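PDB 1TUO: putative phosphomannomutase from Thermus thermophilus, which is a probable magnesium-dependent mutase of the phosphohexose mutase family, expected to move a phosphoryl group between positions of a sugar phosphate. Local coordinates for residues A[53-57]-A[83-87]; A[101-107]-A[117-123]. All blocks are in the same frame, centred on the assembly; numbering follows the deposited sequence.

Contact 1 of 2, residues A[53-57]-A[83-87]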
loop_
_atom_site.group_PDB
_atom_site.type_symbol
_atom_site.label_atom_id
_atom_site.label_comp_id
_atom_site.label_asym_id
_atom_site.label_seq_id
_atom_site.Cartn_x
_atom_site.Cartn_y
_atom_site.Cartn_z
ATOM N N VAL A 53 11.352 -14.761 -3.789
ATOM C CA VAL A 53 11.198 -14.440 -2.370
ATOM C C VAL A 53 11.859 -13.096 -2.081
ATOM O O VAL A 53 12.910 -12.782 -2.634
ATOM C CB VAL A 53 11.872 -15.515 -1.481
ATOM C CG1 VAL A 53 11.742 -15.132 0.003
ATOM C CG2 VAL A 53 11.222 -16.870 -1.725
ATOM N N GLY A 54 11.237 -12.304 -1.217
ATOM C CA GLY A 54 11.810 -11.020 -0.862
ATOM C C GLY A 54 11.572 -10.748 0.610
ATOM O O GLY A 54 10.812 -11.469 1.259
ATOM N N HIS A 55 12.224 -9.718 1.145
ATOM C CA HIS A 55 12.040 -9.363 2.554
ATOM C C HIS A 55 12.216 -7.862 2.743
ATOM O O HIS A 55 12.810 -7.206 1.895
ATOM C CB HIS A 55 13.056 -10.109 3.415
ATOM C CG HIS A 55 14.476 -9.719 3.149
ATOM N ND1 HIS A 55 15.082 -8.641 3.761
ATOM C CD2 HIS A 55 15.415 -10.274 2.348
ATOM C CE1 HIS A 55 16.333 -8.551 3.348
ATOM N NE2 HIS A 55 16.561 -9.531 2.492
ATOM N N ASP A 56 11.695 -7.320 3.845
ATOM C CA ASP A 56 11.847 -5.894 4.108
ATOM C C ASP A 56 12.966 -5.671 5.127
ATOM O O ASP A 56 13.878 -6.489 5.210
ATOM C CB ASP A 56 10.522 -5.260 4.560
ATOM C CG ASP A 56 9.970 -5.854 5.839
ATOM O OD1 ASP A 56 8.794 -5.551 6.143
ATOM O OD2 ASP A 56 10.686 -6.600 6.540
ATOM N N THR A 57 12.912 -4.576 5.883
ATOM C CA THR A 57 13.978 -4.294 6.848
ATOM C C THR A 57 13.692 -4.763 8.264
ATOM O O THR A 57 14.477 -4.486 9.176
ATOM C CB THR A 57 14.283 -2.785 6.927
ATOM O OG1 THR A 57 13.159 -2.105 7.501
ATOM C CG2 THR A 57 14.555 -2.223 5.539
ATOM N N LYS A 83 18.035 -9.647 -3.643
ATOM C CA LYS A 83 19.133 -9.109 -2.852
ATOM C C LYS A 83 18.792 -7.894 -1.997
ATOM O O LYS A 83 18.326 -6.866 -2.504
ATOM C CB LYS A 83 20.307 -8.754 -3.772
ATOM C CG LYS A 83 21.532 -8.229 -3.031
ATOM C CD LYS A 83 22.635 -7.827 -3.998
ATOM C CE LYS A 83 23.859 -7.310 -3.253
ATOM N NZ LYS A 83 23.537 -6.118 -2.416
ATOM N N GLY A 84 19.051 -8.025 -0.699
ATOM C CA GLY A 84 18.808 -6.943 0.234
ATOM C C GLY A 84 17.347 -6.644 0.480
ATOM O O GLY A 84 16.475 -7.275 -0.115
ATOM N N PRO A 85 17.047 -5.690 1.373
ATOM C CA PRO A 85 15.639 -5.374 1.625
ATOM C C PRO A 85 15.034 -4.769 0.369
ATOM O O PRO A 85 15.683 -3.977 -0.322
ATOM C CB PRO A 85 15.707 -4.373 2.773
ATOM C CG PRO A 85 17.007 -3.651 2.513
ATOM C CD PRO A 85 17.943 -4.793 2.130
ATOM N N VAL A 86 13.798 -5.145 0.066
ATOM C CA VAL A 86 13.133 -4.625 -1.117
ATOM C C VAL A 86 11.683 -4.226 -0.861
ATOM O O VAL A 86 11.024 -4.760 0.032
ATOM C CB VAL A 86 13.105 -5.678 -2.269
ATOM C CG1 VAL A 86 14.518 -6.053 -2.692
ATOM C CG2 VAL A 86 12.340 -6.915 -1.818
ATOM N N PRO A 87 11.171 -3.273 -1.648
ATOM C CA PRO A 87 9.783 -2.834 -1.499
ATOM C C PRO A 87 8.892 -3.973 -2.001
ATOM O O PRO A 87 9.281 -4.731 -2.904
ATOM C CB PRO A 87 9.681 -1.636 -2.446
ATOM C CG PRO A 87 11.076 -1.145 -2.569
ATOM C CD PRO A 87 11.905 -2.398 -2.581
HETATM O O HOH W 1 14.611 -9.294 -0.554
HETATM O O HOH W 2 18.130 -10.820 0.615
#

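Contact 2 of 2, residues A[101-107]-A[117-123]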
loop_
_atom_site.group_PDB
_atom_site.type_symbol
_atom_site.label_atom_id
_atom_site.label_comp_id
_atom_site.label_asym_id
_atom_site.label_seq_id
_atom_site.Cartn_x
_atom_site.Cartn_y
_atom_site.Cartn_z
ATOM N N ALA A 101 5.898 -18.632 -10.896
ATOM C CA ALA A 101 4.605 -19.197 -10.553
ATOM C C ALA A 101 4.020 -18.420 -9.380
ATOM O O ALA A 101 2.818 -18.450 -9.135
ATOM C CB ALA A 101 4.762 -20.666 -10.185
ATOM N N GLY A 102 4.884 -17.725 -8.650
ATOM C CA GLY A 102 4.409 -16.947 -7.521
ATOM C C GLY A 102 5.545 -16.306 -6.762
ATOM O O GLY A 102 6.705 -16.448 -7.138
ATOM N N GLY A 103 5.205 -15.611 -5.682
ATOM C CA GLY A 103 6.215 -14.956 -4.871
ATOM C C GLY A 103 5.803 -14.919 -3.412
ATOM O O GLY A 103 4.618 -15.003 -3.089
ATOM N N ALA A 104 6.793 -14.799 -2.533
ATOM C CA ALA A 104 6.541 -14.735 -1.102
ATOM C C ALA A 104 7.324 -13.550 -0.573
ATOM O O ALA A 104 8.507 -13.410 -0.853
ATOM C CB ALA A 104 7.004 -16.013 -0.423
ATOM N N MET A 105 6.659 -12.697 0.187
ATOM C CA MET A 105 7.328 -11.527 0.737
ATOM C C MET A 105 7.282 -11.533 2.264
ATOM O O MET A 105 6.228 -11.626 2.879
ATOM C CB MET A 105 6.627 -10.279 0.200
ATOM C CG MET A 105 7.216 -8.986 0.768
ATOM S SD MET A 105 8.765 -8.537 -0.026
ATOM C CE MET A 105 9.195 -7.152 1.038
ATOM N N LEU A 106 8.462 -11.435 2.866
ATOM C CA LEU A 106 8.565 -11.395 4.319
ATOM C C LEU A 106 8.405 -9.929 4.711
ATOM O O LEU A 106 9.307 -9.107 4.504
ATOM C CB LEU A 106 9.925 -11.928 4.788
ATOM C CG LEU A 106 10.064 -13.446 4.992
ATOM C CD1 LEU A 106 9.210 -13.879 6.186
ATOM C CD2 LEU A 106 9.650 -14.197 3.722
ATOM N N THR A 107 7.236 -9.607 5.251
ATOM C CA THR A 107 6.940 -8.249 5.666
ATOM C C THR A 107 5.679 -8.208 6.512
ATOM O O THR A 107 4.867 -9.135 6.478
ATOM C CB THR A 107 6.729 -7.323 4.433
ATOM O OG1 THR A 107 6.588 -5.966 4.864
ATOM C CG2 THR A 107 5.466 -7.718 3.670
ATOM N N GLY A 117 5.526 -11.290 8.837
ATOM C CA GLY A 117 4.530 -12.150 8.241
ATOM C C GLY A 117 4.988 -12.530 6.863
ATOM O O GLY A 117 6.060 -12.118 6.425
ATOM N N VAL A 118 4.185 -13.344 6.196
ATOM C CA VAL A 118 4.499 -13.756 4.844
ATOM C C VAL A 118 3.298 -13.394 3.986
ATOM O O VAL A 118 2.164 -13.753 4.302
ATOM C CB VAL A 118 4.765 -15.271 4.748
ATOM C CG1 VAL A 118 5.174 -15.627 3.317
ATOM C CG2 VAL A 118 5.871 -15.677 5.725
ATOM N N LYS A 119 3.547 -12.641 2.924
ATOM C CA LYS A 119 2.488 -12.235 2.008
ATOM C C LYS A 119 2.788 -12.857 0.646
ATOM O O LYS A 119 3.845 -12.610 0.057
ATOM C CB LYS A 119 2.430 -10.713 1.905
ATOM C CG LYS A 119 1.896 -10.041 3.170
ATOM C CD LYS A 119 1.543 -8.587 2.908
ATOM C CE LYS A 119 0.800 -7.972 4.076
ATOM N NZ LYS A 119 0.436 -6.556 3.794
ATOM N N PHE A 120 1.841 -13.648 0.155
ATOM C CA PHE A 120 1.987 -14.361 -1.113
ATOM C C PHE A 120 1.424 -13.603 -2.307
ATOM O O PHE A 120 0.406 -12.917 -2.206
ATOM C CB PHE A 120 1.300 -15.729 -1.014
ATOM C CG PHE A 120 1.908 -16.637 0.019
ATOM C CD1 PHE A 120 3.171 -17.182 -0.176
ATOM C CD2 PHE A 120 1.221 -16.935 1.193
ATOM C CE1 PHE A 120 3.755 -18.017 0.782
ATOM C CE2 PHE A 120 1.802 -17.775 2.164
ATOM C CZ PHE A 120 3.067 -18.313 1.953
ATOM N N LYS A 121 2.100 -13.754 -3.440
ATOM C CA LYS A 121 1.709 -13.097 -4.684
ATOM C C LYS A 121 1.518 -14.184 -5.734
ATOM O O LYS A 121 2.239 -15.181 -5.720
ATOM C CB LYS A 121 2.826 -12.168 -5.167
ATOM C CG LYS A 121 3.418 -11.250 -4.098
ATOM C CD LYS A 121 2.351 -10.363 -3.476
ATOM C CE LYS A 121 2.963 -9.391 -2.469
ATOM N NZ LYS A 121 1.920 -8.528 -1.865
ATOM N N ASP A 122 0.564 -14.009 -6.644
ATOM C CA ASP A 122 0.402 -15.016 -7.682
ATOM C C ASP A 122 1.149 -14.582 -8.942
ATOM O O ASP A 122 1.826 -13.553 -8.947
ATOM C CB ASP A 122 -1.086 -15.306 -7.958
ATOM C CG ASP A 122 -1.838 -14.124 -8.525
ATOM O OD1 ASP A 122 -3.090 -14.166 -8.471
ATOM O OD2 ASP A 122 -1.208 -13.171 -9.038
ATOM N N ALA A 123 1.032 -15.369 -10.004
ATOM C CA ALA A 123 1.743 -15.088 -11.251
ATOM C C ALA A 123 1.512 -13.720 -11.882
ATOM O O ALA A 123 2.333 -13.264 -12.684
ATOM C CB ALA A 123 1.431 -16.174 -12.262
#

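Contact 1 of 2, residues A[53-57]-A[83-87]
H55 meets the 83-87 loop through both its backbone and its ring. The direct hydrogen bond runs from V86 N to H55 O, 2.9 Å long and close to straight at 166°, and it arrives almost in line with the C=O bond. P85 CA also approaches H55 O, at 3.4 Å, in a CA-H...O contact, so the loop closes on this one oxygen twice.

Two waters extend the link. One joins backbone to backbone, from H55 N to G84 O; the other lies in the plane of the imidazole, 2.8 Å from H55 NE2, and joins the ring weakly to G84 N. Within its own segment the ring is steadied by ND1, which donates at 2.9 Å to D56 O on a lone pair. CB leaves the backbone pointing away from the loop, but chi1 of 65° turns the ring back until G84 O lies over one face. Replacing the imidazole by an alanine's methyl is likely to cost D56 O its ring N-H donor, leave the water only its weak bond from G84 N, and open a gap beside G84 and P85.

Apolar contact is lighter: P85 CB rests 3.7 Å from T57 CG2, while V86 CG2 covers G54 CA, where a larger residue would be tight. G84 has a positive phi of 70°, which favours glycine, and P85 restricts the loop backbone that leads to P87, at the N-cap position of helix 88-97. Here the end of strand 50-55 and the residues just beyond it meet the loop after strand 78-82; helix 61-75 links these parallel neighbours, a beta-alpha-beta unit of alpha/beta/alpha domain I.

Contact 2 of 2, residues A[101-107]-A[117-123]
M105 and K119 form a hydrogen-bonded antiparallel pair, with M105 N giving to K119 O at 2.8 Å and K119 N to M105 O at 2.9 Å. G103 and K121 repeat the pattern, and T107 N adds a bond to G117 O at 3.0 Å, its donor standing above the carbonyl plane. In the pairs between, CA-H groups of F120, V118 and L106 lean on carbonyl oxygens of the facing strand.

Along most of the ladder, A104, L106, V118 and F120 make one face apolar. L106 runs alongside V118, both chains heading one way, CD1 of L106 3.8 Å from CG2 of V118. A104 CB sits 4.0 Å from F120 CE1. V118 CG1, from two places back on the same strand, lies 3.6 Å above the F120 ring plane, offset toward the rim; chi1 of -177° holds it anti to the backbone N. The small A104 suits a place shared with a ring and a branched chain. T107 CG2 crosses the K119 chain 4.1 Å from K119 CD, and glycine suits G102, where a CB would sit 3.1 Å from K121 O.

Farther out, L35 of helix 29-45 touches V118 and F120, and L68 of helix 61-75 touches A104 and L106. T107 touches D251, and its OG1 bonds D56 OD1 and S109 N, probably positioning the family's phosphoserine loop, whose serine-containing sequence follows. D122 OD1 salt-bridges K319; OD2 bonds T124 OG1. The chemistry is divided: backbone bonds fix the register, apolar groups bury one face, and the bent K121 chain packs, like M105, against helix 88-97 while its charge meets E345.

In the fold
From the N terminus, the chain runs up strand 50-55, through helix 61-75 and strand 78-82, and contact 1 closes this loop where 83-87 returns to 53-57. Helix 88-97 then leads into strand 102-106, and contact 2 closes a second, shorter loop as a beta hairpin with strand 115-122. The loops follow in series, neither enclosing nor crossing the other, with centres about 12 Å apart. They are joined because strands 50-55 and 102-106 are parallel neighbours in one sheet: L106 N reaches G54 O at 2.8 Å, a probable hydrogen bond, and M105 CE packs on V86 O. Together they join the parallel core of strands 50-55 and 78-82 to the hairpin of 102-106 and 115-122.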